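Local coordinates for SusD superfamily protein (Bacteroides thetaiotaomicron VPI-5482, PDB 3HDX), which probably binds polysaccharide at the outer membrane of a gut Bacteroides, as other SusD-family proteins do in glycan uptake, at residues A[167-172]-A[194-200]; A[145-149]-A[470-474]; A[306-311]-A[390-396]; A[241-247]-A[337-341]; A[14-19]-A[180-184]. All coordinates share one frame. Numbering follows the deposited sequence.

The five contacts are spread over one largely helical SusD-type chain, and no two of them touch. Interactions 1 and 5 lie in the N-terminal half, their centres about 17 Å apart; the loop between helices 152-169 and 196-209, held by interaction 1, is met by helix 11-30 in interaction 5. Interactions 3 and 4 interleave along the chain, with centres about 19 Å apart. Interaction 2 closes the longest loop, in which interactions 1, 3 and 4 are nested. The centres of interactions 2 and 3 are about 47 Å apart. Ethanediol molecules at interactions 3 and 5, and one near Tyr-200 of interaction 1, probably come from the crystallisation liquor.

Interaction 1: residues A[167-172]-A[194-200]; sequences IEDLPY and FNKLSAY
Lys-196, Ile-167 and Tyr-172 carry most of this buried contact, in which the end of helix 152-169 and the turn after it pack on the start of helix 196-209. Ile-167 and Glu-168 are helical and Asp-169 begins to unwind; Leu-170 and Pro-171 are extended, and Leu-170 lies closest to Lys-196, CA to CA 4.8 Å. The Lys-196 side chain, t, t, m, m, curls back so that NZ donates to Ile-167 O (2.9 Å) and Leu-170 O (2.7 Å), a carbonyl of the last turn and one of the loop after it, while Lys-196 N donates to Pro-171 O (2.9 Å). Helix 196-209 opens with a capping box: N-cap Asn-195 (chi1 p) accepts through OD1 from Ser-198 N (3.0 Å), and Ser-198 OG accepts from Asn-195 N (2.9 Å). The helix pair is consistent with the TPR-like scaffold of the SusD family. Ile-167 sets CD1 squarely over the Tyr-200 ring, 3.6 Å from its centroid in a CH-pi contact, and CG1 3.5 Å from Ala-199 CB. Leu-170 CD1 meets the same Ala-199 CB at 3.5 Å. Tyr-172, chi1 m, turns its ring back over the lysine: Lys-196 CE lies 4.0 Å from the ring centroid, over the face, and Leu-197 CD2 is 3.8 Å from Tyr-172 CE1, at the ring edge. Phe-222 of helix 213-226 touches Tyr-172, Leu-197 and Tyr-200.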
# COMPACT_ATOMS: atom_id res chain seq x y z
N ILE A 167 9.00 3.23 -16.42
CA ILE A 167 10.22 3.78 -15.78
C ILE A 167 11.08 4.55 -16.79
O ILE A 167 11.73 5.51 -16.44
CB ILE A 167 11.01 2.65 -15.04
CG1 ILE A 167 10.30 2.38 -13.69
CG2 ILE A 167 12.52 3.00 -14.86
CD1 ILE A 167 10.69 1.05 -13.01
N GLU A 168 11.09 4.11 -18.05
CA GLU A 168 11.88 4.82 -19.07
C GLU A 168 11.45 6.29 -19.22
O GLU A 168 12.29 7.15 -19.54
CB GLU A 168 11.90 4.04 -20.39
CG GLU A 168 12.70 2.75 -20.23
CD GLU A 168 14.14 3.05 -19.79
OE1 GLU A 168 14.91 3.58 -20.64
OE2 GLU A 168 14.50 2.80 -18.59
N ASP A 169 10.17 6.57 -18.98
CA ASP A 169 9.61 7.93 -19.11
C ASP A 169 9.19 8.64 -17.82
O ASP A 169 8.96 9.84 -17.86
CB ASP A 169 8.44 7.93 -20.10
CG ASP A 169 8.87 7.65 -21.52
OD1 ASP A 169 9.92 8.16 -21.93
OD2 ASP A 169 8.14 6.94 -22.24
N LEU A 170 9.13 7.94 -16.69
CA LEU A 170 8.77 8.58 -15.43
C LEU A 170 9.97 9.34 -14.88
O LEU A 170 11.04 8.73 -14.72
CB LEU A 170 8.34 7.57 -14.36
CG LEU A 170 7.01 6.86 -14.56
CD1 LEU A 170 6.98 5.58 -13.64
CD2 LEU A 170 5.84 7.82 -14.32
N PRO A 171 9.80 10.64 -14.62
CA PRO A 171 10.87 11.39 -14.00
C PRO A 171 10.88 11.19 -12.47
O PRO A 171 9.96 10.60 -11.89
CB PRO A 171 10.53 12.83 -14.37
CG PRO A 171 9.02 12.84 -14.23
CD PRO A 171 8.58 11.46 -14.74
N TYR A 172 11.96 11.63 -11.84
CA TYR A 172 12.04 11.71 -10.37
C TYR A 172 11.11 12.84 -9.87
O TYR A 172 10.37 12.64 -8.90
CB TYR A 172 13.45 11.91 -9.89
CG TYR A 172 14.32 10.71 -10.16
CD1 TYR A 172 14.10 9.51 -9.49
CD2 TYR A 172 15.42 10.77 -11.02
CE1 TYR A 172 14.89 8.42 -9.70
CE2 TYR A 172 16.22 9.66 -11.22
CZ TYR A 172 15.95 8.47 -10.55
OH TYR A 172 16.75 7.35 -10.74
N PHE A 194 2.90 9.91 -9.27
CA PHE A 194 3.65 8.68 -9.35
C PHE A 194 5.00 9.03 -10.02
O PHE A 194 5.01 9.57 -11.14
CB PHE A 194 2.83 7.71 -10.19
CG PHE A 194 3.14 6.28 -9.98
CD1 PHE A 194 4.16 5.68 -10.65
CD2 PHE A 194 2.30 5.49 -9.19
CE1 PHE A 194 4.44 4.36 -10.47
CE2 PHE A 194 2.57 4.13 -9.04
CZ PHE A 194 3.63 3.58 -9.71
N ASN A 195 6.12 8.78 -9.34
CA ASN A 195 7.43 9.11 -9.88
C ASN A 195 8.19 7.84 -10.21
O ASN A 195 7.69 6.70 -10.02
CB ASN A 195 8.16 10.04 -8.88
CG ASN A 195 8.46 9.36 -7.54
OD1 ASN A 195 9.15 8.35 -7.51
ND2 ASN A 195 7.96 9.94 -6.44
N LYS A 196 9.41 7.99 -10.71
CA LYS A 196 10.18 6.83 -11.15
C LYS A 196 10.36 5.82 -10.00
O LYS A 196 10.28 4.59 -10.22
CB LYS A 196 11.53 7.23 -11.69
CG LYS A 196 12.25 6.16 -12.49
CD LYS A 196 13.72 6.49 -12.79
CE LYS A 196 13.99 7.70 -13.67
NZ LYS A 196 13.39 7.50 -15.04
N LEU A 197 10.64 6.33 -8.79
CA LEU A 197 10.83 5.45 -7.62
C LEU A 197 9.53 4.79 -7.16
O LEU A 197 9.55 3.65 -6.65
CB LEU A 197 11.58 6.12 -6.49
CG LEU A 197 12.99 6.61 -6.88
CD1 LEU A 197 13.75 7.16 -5.60
CD2 LEU A 197 13.81 5.47 -7.59
N SER A 198 8.40 5.48 -7.36
CA SER A 198 7.08 4.85 -7.10
C SER A 198 7.00 3.55 -7.92
O SER A 198 6.64 2.49 -7.40
CB SER A 198 5.94 5.78 -7.52
OG SER A 198 6.09 7.09 -7.00
N ALA A 199 7.35 3.62 -9.20
CA ALA A 199 7.31 2.42 -10.08
C ALA A 199 8.27 1.34 -9.60
O ALA A 199 7.92 0.16 -9.54
CB ALA A 199 7.59 2.79 -11.55
N TYR A 200 9.50 1.74 -9.26
CA TYR A 200 10.46 0.78 -8.69
C TYR A 200 9.94 0.11 -7.42
O TYR A 200 10.24 -1.07 -7.19
CB TYR A 200 11.85 1.39 -8.47
CG TYR A 200 12.73 1.45 -9.70
CD1 TYR A 200 13.27 0.29 -10.23
CD2 TYR A 200 13.01 2.65 -10.33
CE1 TYR A 200 14.10 0.33 -11.34
CE2 TYR A 200 13.88 2.70 -11.43
CZ TYR A 200 14.41 1.55 -11.94
OH TYR A 200 15.23 1.56 -13.03

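Interaction 2: residues A[145-149]-A[470-474]; sequences PSMPR and QIEQN
Two mostly extended segments run side by side, their directions 22° apart, and pin the C-terminal tail of this SusD-family fold to the loop between helices 104-129 and 152-169. Pro-148 and Gln-470 are nearest (CA to CA 4.8 Å), yet no direct backbone hydrogen bond joins the segments. Water 2 takes that role: it accepts from Arg-149 N (3.0 Å) and Glu-472 N (3.0 Å) and donates to Gln-470 O (2.8 Å). Gln-470 NE2 donates to Ser-146 OG (3.1 Å). Ile-471 CD1 packs against 147-149, 3.5 Å from the O of selenomethionine Met-147. Arg-149 (m, t, p) reaches along the tail; its NH2 donates to Asp-131 O and, at 3.3 Å, to water 1, which also accepts from Asn-474 ND2 (2.9 Å). That ND2 also donates to Gly-454 O, Asn-474 OD1 accepts from Phe-476 N, and Asn-474 N is satisfied by Gln-473 OE1 (2.8 Å). The shorter of the two direct hydrogen bonds between the segments runs from Arg-149 NH1 to Glu-472 O, 2.8 Å.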
# COMPACT_ATOMS: atom_id res chain seq x y z
N PRO A 145 -14.92 -7.95 -20.84
CA PRO A 145 -14.52 -9.01 -21.78
C PRO A 145 -14.85 -10.42 -21.29
O PRO A 145 -14.68 -10.71 -20.10
CB PRO A 145 -12.99 -8.82 -21.88
CG PRO A 145 -12.81 -7.33 -21.64
CD PRO A 145 -13.82 -7.00 -20.58
N SER A 146 -15.31 -11.28 -22.23
CA SER A 146 -15.65 -12.67 -21.92
C SER A 146 -14.36 -13.49 -21.95
O SER A 146 -13.86 -13.90 -23.03
CB SER A 146 -16.67 -13.25 -22.88
OG SER A 146 -16.95 -14.59 -22.53
N MSE A 147 -13.81 -13.72 -20.76
CA MSE A 147 -12.56 -14.44 -20.59
C MSE A 147 -12.47 -14.96 -19.17
O MSE A 147 -13.10 -14.39 -18.27
CB MSE A 147 -11.37 -13.49 -20.92
CG MSE A 147 -11.21 -12.33 -19.94
SE MSE A 147 -9.60 -11.31 -20.15
CE MSE A 147 -8.36 -12.71 -19.89
N PRO A 148 -11.65 -16.00 -18.94
CA PRO A 148 -11.48 -16.49 -17.61
C PRO A 148 -10.51 -15.61 -16.79
O PRO A 148 -9.87 -14.67 -17.29
CB PRO A 148 -10.91 -17.88 -17.84
CG PRO A 148 -10.08 -17.69 -19.07
CD PRO A 148 -10.84 -16.76 -19.91
N ARG A 149 -10.41 -15.95 -15.53
CA ARG A 149 -9.35 -15.42 -14.68
C ARG A 149 -8.02 -15.90 -15.27
O ARG A 149 -7.90 -17.06 -15.73
CB ARG A 149 -9.55 -15.91 -13.25
CG ARG A 149 -10.86 -15.43 -12.64
CD ARG A 149 -11.19 -16.09 -11.35
NE ARG A 149 -10.25 -15.69 -10.31
CZ ARG A 149 -10.15 -16.26 -9.11
NH1 ARG A 149 -10.93 -17.29 -8.75
NH2 ARG A 149 -9.20 -15.82 -8.30
N GLN A 470 -17.39 -17.17 -17.55
CA GLN A 470 -16.06 -17.80 -17.59
C GLN A 470 -15.27 -17.57 -16.31
O GLN A 470 -14.23 -18.18 -16.16
CB GLN A 470 -15.23 -17.30 -18.77
CG GLN A 470 -15.84 -17.67 -20.14
CD GLN A 470 -14.75 -17.72 -21.20
OE1 GLN A 470 -13.81 -18.53 -21.12
NE2 GLN A 470 -14.86 -16.86 -22.17
N ILE A 471 -15.77 -16.70 -15.41
CA ILE A 471 -15.09 -16.39 -14.14
C ILE A 471 -15.46 -17.44 -13.10
O ILE A 471 -16.64 -17.59 -12.78
CB ILE A 471 -15.51 -15.01 -13.61
CG1 ILE A 471 -15.13 -13.92 -14.61
CG2 ILE A 471 -14.83 -14.68 -12.24
CD1 ILE A 471 -13.64 -13.88 -14.88
N GLU A 472 -14.47 -18.16 -12.59
CA GLU A 472 -14.64 -19.25 -11.62
C GLU A 472 -14.33 -18.76 -10.21
O GLU A 472 -13.40 -17.98 -9.99
CB GLU A 472 -13.70 -20.42 -11.96
CG GLU A 472 -13.90 -21.71 -11.13
CD GLU A 472 -12.81 -22.76 -11.35
OE1 GLU A 472 -11.75 -22.44 -11.95
OE2 GLU A 472 -13.01 -23.90 -10.90
N GLN A 473 -15.09 -19.24 -9.24
CA GLN A 473 -14.84 -18.88 -7.86
C GLN A 473 -13.54 -19.54 -7.40
O GLN A 473 -13.12 -20.59 -7.91
CB GLN A 473 -16.00 -19.38 -6.99
CG GLN A 473 -15.93 -19.06 -5.51
CD GLN A 473 -15.80 -17.58 -5.26
OE1 GLN A 473 -14.66 -17.05 -5.20
NE2 GLN A 473 -16.94 -16.89 -5.24
N ASN A 474 -12.91 -18.89 -6.42
CA ASN A 474 -11.76 -19.48 -5.71
C ASN A 474 -12.26 -20.75 -5.01
O ASN A 474 -13.21 -20.68 -4.22
CB ASN A 474 -11.27 -18.50 -4.65
CG ASN A 474 -10.01 -18.99 -3.82
OD1 ASN A 474 -9.80 -20.17 -3.46
ND2 ASN A 474 -9.21 -18.02 -3.47
O HOH W 1 -9.83 -15.70 -5.09
O HOH W 2 -12.04 -18.14 -14.34

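Interaction 3: residues A[306-311]-A[390-396]; sequences NFDDLR and IRTNRGL. With EDO (1,2-ethanediol), chain G.
One backbone hydrogen bond joins the segments: Leu-310 N donates to Arg-394 O at 2.9 Å, nearly straight at 171°. Leu-310 lies nearest Arg-394 (CA to CA 5.0 Å) and Asp-309 nearest Gly-395 (5.1 Å). Weaker CA-H...O contacts accompany it, Asp-309 CA to Arg-394 O at 3.4 Å and Gly-395 CA to Asp-308 O at 3.6 Å. Gly-395 has positive phi (76°), and a CB there would clash with Asp-308 O. Type I turns span Asn-306 to Asp-309 and Arg-391 to Arg-394. Two Asx turns reinforce 306-311: Asn-306 OD1 accepts from Asp-308 N (2.9 Å) and Asp-309 OD1 from Arg-311 N (3.0 Å). Among the charges, Arg-311 pairs with Asp-309, NE to OD1 at 2.8 Å and NH2 to OD2 at 2.9 Å; Glu-419 and Glu-423 take Arg-311 NH1, and Glu-423 also takes Arg-394. The side chains pack round the Arg-311 guanidinium: Arg-394 CG over its face, 3.7 Å from Arg-311 NH1, and Leu-396 CD1 at its edge. Asn-306 ND2 and Arg-391 NH2 both donate to ethanediol O1, each at 3.1 Å. The contact docks the loop after helix 297-303 on the turn that follows helix 380-391, in the SusD fold.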
# COMPACT_ATOMS: atom_id res chain seq x y z
N ASN A 306 9.99 -3.29 24.25
CA ASN A 306 11.01 -2.41 24.82
C ASN A 306 10.38 -1.07 25.10
O ASN A 306 9.88 -0.42 24.17
CB ASN A 306 12.17 -2.31 23.81
CG ASN A 306 13.36 -1.51 24.30
OD1 ASN A 306 13.24 -0.64 25.13
ND2 ASN A 306 14.51 -1.75 23.67
N PHE A 307 10.42 -0.62 26.36
CA PHE A 307 9.81 0.68 26.69
C PHE A 307 10.45 1.90 26.04
O PHE A 307 9.82 2.96 26.01
CB PHE A 307 9.54 0.87 28.19
CG PHE A 307 10.77 1.03 29.08
CD1 PHE A 307 11.64 2.12 28.99
CD2 PHE A 307 11.02 0.06 30.03
CE1 PHE A 307 12.70 2.23 29.86
CE2 PHE A 307 12.07 0.18 30.92
CZ PHE A 307 12.93 1.25 30.80
N ASP A 308 11.66 1.75 25.51
CA ASP A 308 12.30 2.81 24.75
C ASP A 308 11.81 2.96 23.32
O ASP A 308 12.21 3.91 22.66
CB ASP A 308 13.82 2.65 24.81
CG ASP A 308 14.37 2.89 26.23
OD1 ASP A 308 13.89 3.81 26.99
OD2 ASP A 308 15.16 2.07 26.63
N ASP A 309 10.95 2.04 22.86
CA ASP A 309 10.35 2.12 21.52
C ASP A 309 9.55 3.42 21.41
O ASP A 309 8.55 3.60 22.14
CB ASP A 309 9.51 0.90 21.25
CG ASP A 309 9.16 0.74 19.80
OD1 ASP A 309 8.73 1.73 19.15
OD2 ASP A 309 9.37 -0.39 19.30
N LEU A 310 10.01 4.32 20.53
CA LEU A 310 9.33 5.62 20.38
C LEU A 310 7.89 5.53 19.90
O LEU A 310 7.11 6.44 20.12
CB LEU A 310 10.11 6.58 19.45
CG LEU A 310 11.48 7.03 19.96
CD1 LEU A 310 12.22 7.84 18.92
CD2 LEU A 310 11.31 7.84 21.26
N ARG A 311 7.53 4.44 19.23
CA ARG A 311 6.15 4.28 18.77
C ARG A 311 5.18 3.99 19.93
O ARG A 311 4.01 4.38 19.85
CB ARG A 311 6.09 3.13 17.75
CG ARG A 311 6.92 3.44 16.46
CD ARG A 311 7.32 2.25 15.66
NE ARG A 311 8.31 1.40 16.36
CZ ARG A 311 9.22 0.60 15.77
NH1 ARG A 311 9.37 0.57 14.45
NH2 ARG A 311 10.00 -0.16 16.51
N ILE A 390 16.24 1.37 10.86
CA ILE A 390 14.89 1.62 11.34
C ILE A 390 14.88 1.63 12.88
O ILE A 390 14.35 2.57 13.49
CB ILE A 390 13.92 0.58 10.79
CG1 ILE A 390 14.04 0.49 9.20
CG2 ILE A 390 12.52 0.86 11.41
CD1 ILE A 390 14.09 1.74 8.43
N ARG A 391 15.49 0.60 13.50
CA ARG A 391 15.52 0.50 14.97
C ARG A 391 16.05 1.75 15.65
O ARG A 391 15.41 2.29 16.57
CB ARG A 391 16.35 -0.69 15.39
CG ARG A 391 15.71 -2.05 15.11
CD ARG A 391 16.68 -3.16 15.52
NE ARG A 391 17.01 -3.07 16.94
CZ ARG A 391 16.31 -3.64 17.93
NH1 ARG A 391 15.21 -4.39 17.69
NH2 ARG A 391 16.70 -3.45 19.18
N THR A 392 17.19 2.23 15.16
CA THR A 392 17.87 3.37 15.79
C THR A 392 17.18 4.71 15.55
O THR A 392 17.60 5.72 16.17
CB THR A 392 19.36 3.44 15.41
OG1 THR A 392 19.48 3.67 14.01
CG2 THR A 392 20.09 2.14 15.81
N ASN A 393 16.19 4.78 14.63
CA ASN A 393 15.36 5.98 14.50
C ASN A 393 14.05 5.84 15.30
O ASN A 393 13.16 6.71 15.21
CB ASN A 393 15.05 6.32 13.06
CG ASN A 393 14.77 7.81 12.85
OD1 ASN A 393 15.39 8.69 13.49
ND2 ASN A 393 13.86 8.10 11.94
N ARG A 394 13.93 4.76 16.08
CA ARG A 394 12.75 4.47 16.89
C ARG A 394 13.10 4.14 18.34
O ARG A 394 12.34 3.45 19.04
CB ARG A 394 11.96 3.33 16.24
CG ARG A 394 11.43 3.63 14.84
CD ARG A 394 10.36 4.67 14.88
NE ARG A 394 9.88 4.96 13.54
CZ ARG A 394 10.12 6.07 12.83
NH1 ARG A 394 10.90 7.05 13.27
NH2 ARG A 394 9.57 6.21 11.62
N GLY A 395 14.25 4.65 18.77
CA GLY A 395 14.70 4.50 20.16
C GLY A 395 15.26 3.17 20.58
O GLY A 395 15.58 2.98 21.75
N LEU A 396 15.44 2.26 19.62
CA LEU A 396 15.92 0.92 19.91
C LEU A 396 17.42 0.82 19.62
O LEU A 396 17.94 1.42 18.69
CB LEU A 396 15.15 -0.12 19.07
CG LEU A 396 13.62 -0.13 19.24
CD1 LEU A 396 12.98 -1.19 18.35
CD2 LEU A 396 13.21 -0.36 20.70
C1 EDO G . 15.37 -5.13 21.97
O1 EDO G . 14.77 -3.90 21.50
C2 EDO G . 15.46 -5.18 23.49
O2 EDO G . 14.16 -5.08 24.08

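Interaction 4: residues A[241-247]-A[337-341]; sequences TSETGLF and KIKII
Lys-339 NZ stands in for backbone pairing here: it donates to Thr-241 O at 2.7 Å, the one direct hydrogen bond between two segments without strand structure. The contact joins two loops of the SusD fold, one leaving helix 237-241 and one between strands 334-335 and 358-361. Thr-241 lies nearest Lys-337 (CA to CA 5.2 Å), Glu-243 nearest Ile-340 (5.1 Å). A type I turn from Ser-242 to Gly-245 reverses the chain, with Ser-242 OG accepting from Thr-244 N (3.1 Å) in an ST turn. Phe-247, chi1 m, buries the most surface: Ile-338 CD1 sits over its face, 3.8 Å from the ring centroid, and Ile-340 CG1 packs on Phe-247 CB at 3.7 Å. Ile-340 (m, m) also brings CD1 to 3.3 Å from Glu-243 O. The extended Lys-337 reaches a salt bridge with Glu-427. Water 4 donates to Thr-241 OG1 (3.1 Å), itself hydrogen-bonded to Ile-237 O, and accepts from Lys-339 NZ (3.0 Å); water 3 accepts from Lys-339 N at 2.9 Å.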
# COMPACT_ATOMS: atom_id res chain seq x y z
N THR A 241 3.53 10.82 12.81
CA THR A 241 2.25 10.78 13.50
C THR A 241 1.53 12.11 13.64
O THR A 241 0.35 12.13 14.02
CB THR A 241 2.47 10.17 14.92
OG1 THR A 241 3.39 10.98 15.68
CG2 THR A 241 2.99 8.75 14.82
N SER A 242 2.21 13.22 13.33
CA SER A 242 1.64 14.54 13.45
C SER A 242 0.42 14.75 12.57
O SER A 242 0.32 14.21 11.46
CB SER A 242 2.66 15.60 13.01
OG SER A 242 2.12 16.89 13.04
N GLU A 243 -0.44 15.66 13.01
CA GLU A 243 -1.63 16.08 12.28
C GLU A 243 -1.25 16.75 10.94
O GLU A 243 -2.06 16.83 10.02
CB GLU A 243 -2.45 17.05 13.17
CG GLU A 243 -3.06 16.42 14.44
CD GLU A 243 -2.18 16.33 15.72
OE1 GLU A 243 -0.91 16.50 15.68
OE2 GLU A 243 -2.81 16.03 16.78
N THR A 244 -0.02 17.27 10.85
CA THR A 244 0.54 17.90 9.63
C THR A 244 1.79 17.15 9.15
O THR A 244 2.61 17.69 8.41
CB THR A 244 0.82 19.40 9.83
OG1 THR A 244 1.68 19.58 10.95
CG2 THR A 244 -0.53 20.13 10.03
N GLY A 245 1.89 15.87 9.54
CA GLY A 245 3.00 15.04 9.17
C GLY A 245 2.74 14.24 7.92
O GLY A 245 1.93 14.61 7.06
N LEU A 246 3.40 13.08 7.84
CA LEU A 246 3.43 12.26 6.62
C LEU A 246 2.07 11.95 5.99
O LEU A 246 1.97 11.90 4.77
CB LEU A 246 4.18 10.96 6.88
CG LEU A 246 4.56 10.13 5.65
CD1 LEU A 246 5.63 10.85 4.81
CD2 LEU A 246 4.99 8.70 6.01
N PHE A 247 1.05 11.74 6.82
CA PHE A 247 -0.27 11.39 6.33
C PHE A 247 -1.09 12.60 5.86
O PHE A 247 -2.18 12.41 5.31
CB PHE A 247 -1.00 10.53 7.36
CG PHE A 247 -0.32 9.21 7.58
CD1 PHE A 247 -0.46 8.18 6.67
CD2 PHE A 247 0.55 9.03 8.65
CE1 PHE A 247 0.21 6.97 6.85
CE2 PHE A 247 1.24 7.83 8.84
CZ PHE A 247 1.08 6.81 7.92
N LYS A 337 -2.19 6.82 15.83
CA LYS A 337 -1.04 7.07 14.95
C LYS A 337 -1.40 8.00 13.78
O LYS A 337 -0.66 8.92 13.47
CB LYS A 337 -0.52 5.74 14.41
CG LYS A 337 0.63 5.84 13.44
CD LYS A 337 0.93 4.51 12.83
CE LYS A 337 2.05 4.61 11.79
NZ LYS A 337 2.55 3.26 11.30
N ILE A 338 -2.50 7.66 13.11
CA ILE A 338 -2.99 8.36 11.91
C ILE A 338 -4.21 9.15 12.37
O ILE A 338 -5.23 8.57 12.82
CB ILE A 338 -3.29 7.36 10.76
CG1 ILE A 338 -2.06 6.47 10.49
CG2 ILE A 338 -3.77 8.14 9.53
CD1 ILE A 338 -2.15 5.56 9.29
N LYS A 339 -4.12 10.46 12.27
CA LYS A 339 -5.13 11.40 12.85
C LYS A 339 -5.19 12.75 12.10
O LYS A 339 -4.95 13.84 12.66
CB LYS A 339 -4.87 11.55 14.36
CG LYS A 339 -3.47 11.96 14.73
CD LYS A 339 -3.30 12.18 16.25
CE LYS A 339 -1.89 12.50 16.61
NZ LYS A 339 -0.99 11.35 16.28
N ILE A 340 -5.50 12.65 10.81
CA ILE A 340 -5.58 13.81 9.92
C ILE A 340 -7.06 14.23 9.90
O ILE A 340 -7.88 13.77 9.09
CB ILE A 340 -5.03 13.49 8.52
CG1 ILE A 340 -3.65 12.83 8.60
CG2 ILE A 340 -4.94 14.77 7.72
CD1 ILE A 340 -2.57 13.60 9.42
N ILE A 341 -7.41 15.09 10.87
CA ILE A 341 -8.83 15.45 11.12
C ILE A 341 -9.15 16.85 10.58
O ILE A 341 -8.51 17.80 11.00
CB ILE A 341 -9.15 15.36 12.63
CG1 ILE A 341 -8.79 13.98 13.22
CG2 ILE A 341 -10.67 15.68 12.91
CD1 ILE A 341 -8.80 13.91 14.77
O HOH W 3 -1.35 11.29 11.76
O HOH W 4 1.42 12.72 17.30

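Interaction 5: residues A[14-19]-A[180-184]; sequences TRSALM and LYYGS. With EDO (1,2-ethanediol), chain L; EDO (1,2-ethanediol), chain B.
Leu-18, whose CA-to-CB bond points at the loop, brings CD2 to 3.9 Å from Tyr-182 CE2 and 3.2 Å from Tyr-181 OH. With chi1 t and chi2 p it also touches Phe-88 and Val-114. Tyr-182 buries the most surface; its ring, chi1 m, lies against Arg-15 and Leu-18. Arg-15 CG lies over its face, 3.8 Å from the ring centroid in a CH-pi contact, and the CE methyl of selenomethionine Met-19 reaches 4.3 Å from Tyr-182 CD2. Backbones stay apart (Arg-15 to Tyr-182, CA to CA 7.2 Å), so side chains make the whole contact. The loop presents both tyrosines through a type I' turn from Tyr-181 to Ser-184: Tyr-182 and Gly-183 have positive phi (44° and 85°), and Tyr-181 N donates to Ser-184 O at 2.8 Å. At the polar edge Thr-14 OG1 stands 3.0 Å from Tyr-182 OH, and Asp-110 of helix 104-129 binds both tyrosine hydroxyls. Outside, ethanediol L O1 donates to Gly-183 O (2.8 Å). One tyrosine face packed on aliphatic groups, with both hydroxyls gathered on one carboxylate, implies that apolar packing and a polar anchor hold the loop to helices 11-30 and 104-129.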
# COMPACT_ATOMS: atom_id res chain seq x y z
N THR A 14 -6.70 16.33 -21.30
CA THR A 14 -5.77 15.25 -20.89
C THR A 14 -5.44 15.39 -19.42
O THR A 14 -5.38 14.38 -18.72
CB THR A 14 -4.49 15.16 -21.76
OG1 THR A 14 -3.74 16.41 -21.75
CG2 THR A 14 -4.89 14.85 -23.18
N ARG A 15 -5.27 16.62 -18.94
CA ARG A 15 -5.02 16.85 -17.50
C ARG A 15 -6.15 16.26 -16.68
O ARG A 15 -5.92 15.50 -15.75
CB ARG A 15 -4.88 18.35 -17.15
CG ARG A 15 -4.41 18.59 -15.69
CD ARG A 15 -4.81 19.98 -15.17
NE ARG A 15 -6.26 20.11 -15.16
CZ ARG A 15 -7.05 19.53 -14.26
NH1 ARG A 15 -6.53 18.83 -13.27
NH2 ARG A 15 -8.36 19.67 -14.33
N SER A 16 -7.39 16.58 -17.05
CA SER A 16 -8.56 16.09 -16.32
C SER A 16 -8.64 14.54 -16.31
O SER A 16 -8.88 13.94 -15.26
CB SER A 16 -9.84 16.73 -16.87
OG SER A 16 -10.96 16.21 -16.16
N ALA A 17 -8.37 13.93 -17.46
CA ALA A 17 -8.40 12.47 -17.58
C ALA A 17 -7.29 11.83 -16.74
O ALA A 17 -7.52 10.81 -16.09
CB ALA A 17 -8.30 12.03 -19.06
N LEU A 18 -6.10 12.42 -16.76
CA LEU A 18 -4.97 11.88 -15.97
C LEU A 18 -5.35 11.92 -14.49
O LEU A 18 -5.22 10.93 -13.75
CB LEU A 18 -3.68 12.71 -16.20
CG LEU A 18 -2.49 12.32 -15.34
CD1 LEU A 18 -2.08 10.85 -15.59
CD2 LEU A 18 -1.31 13.33 -15.54
N MSE A 19 -5.83 13.09 -14.03
CA MSE A 19 -6.23 13.23 -12.61
C MSE A 19 -7.36 12.24 -12.28
O MSE A 19 -7.41 11.70 -11.16
CB MSE A 19 -6.58 14.68 -12.25
CG MSE A 19 -5.38 15.66 -12.47
SE MSE A 19 -3.67 15.12 -11.71
CE MSE A 19 -2.50 16.18 -12.80
N LEU A 180 6.80 24.40 -16.66
CA LEU A 180 5.89 23.83 -15.67
C LEU A 180 5.21 22.56 -16.17
O LEU A 180 5.05 22.36 -17.37
CB LEU A 180 4.83 24.86 -15.23
CG LEU A 180 5.35 26.16 -14.55
CD1 LEU A 180 4.21 27.15 -14.34
CD2 LEU A 180 6.09 25.88 -13.23
N TYR A 181 4.88 21.68 -15.23
CA TYR A 181 4.12 20.46 -15.54
C TYR A 181 2.72 20.70 -15.01
O TYR A 181 2.51 20.78 -13.81
CB TYR A 181 4.77 19.22 -14.94
CG TYR A 181 3.98 17.97 -15.24
CD1 TYR A 181 3.98 17.39 -16.52
CD2 TYR A 181 3.17 17.38 -14.25
CE1 TYR A 181 3.22 16.22 -16.79
CE2 TYR A 181 2.40 16.24 -14.51
CZ TYR A 181 2.42 15.67 -15.76
OH TYR A 181 1.63 14.57 -15.99
N TYR A 182 1.75 20.85 -15.93
CA TYR A 182 0.40 21.17 -15.55
C TYR A 182 0.31 22.26 -14.47
O TYR A 182 -0.41 22.13 -13.46
CB TYR A 182 -0.34 19.89 -15.16
CG TYR A 182 -0.68 18.98 -16.32
CD1 TYR A 182 -1.35 19.45 -17.46
CD2 TYR A 182 -0.43 17.61 -16.25
CE1 TYR A 182 -1.70 18.59 -18.50
CE2 TYR A 182 -0.80 16.73 -17.28
CZ TYR A 182 -1.44 17.24 -18.42
OH TYR A 182 -1.81 16.43 -19.45
N GLY A 183 1.08 23.34 -14.71
CA GLY A 183 1.05 24.53 -13.85
C GLY A 183 1.90 24.59 -12.60
O GLY A 183 1.92 25.61 -11.95
N SER A 184 2.56 23.49 -12.25
CA SER A 184 3.38 23.39 -11.05
C SER A 184 4.70 22.67 -11.34
O SER A 184 4.90 22.15 -12.44
CB SER A 184 2.59 22.68 -9.94
OG SER A 184 1.46 23.43 -9.51
C1 EDO L . 2.75 27.83 -9.81
O1 EDO L . 2.14 26.63 -9.31
C2 EDO L . 4.11 28.05 -9.17
O2 EDO L . 5.04 27.11 -9.71
C1 EDO B . -1.34 20.64 -7.47
O1 EDO B . -1.19 20.27 -6.09
C2 EDO B . 0.05 20.92 -8.01
O2 EDO B . 0.65 22.03 -7.34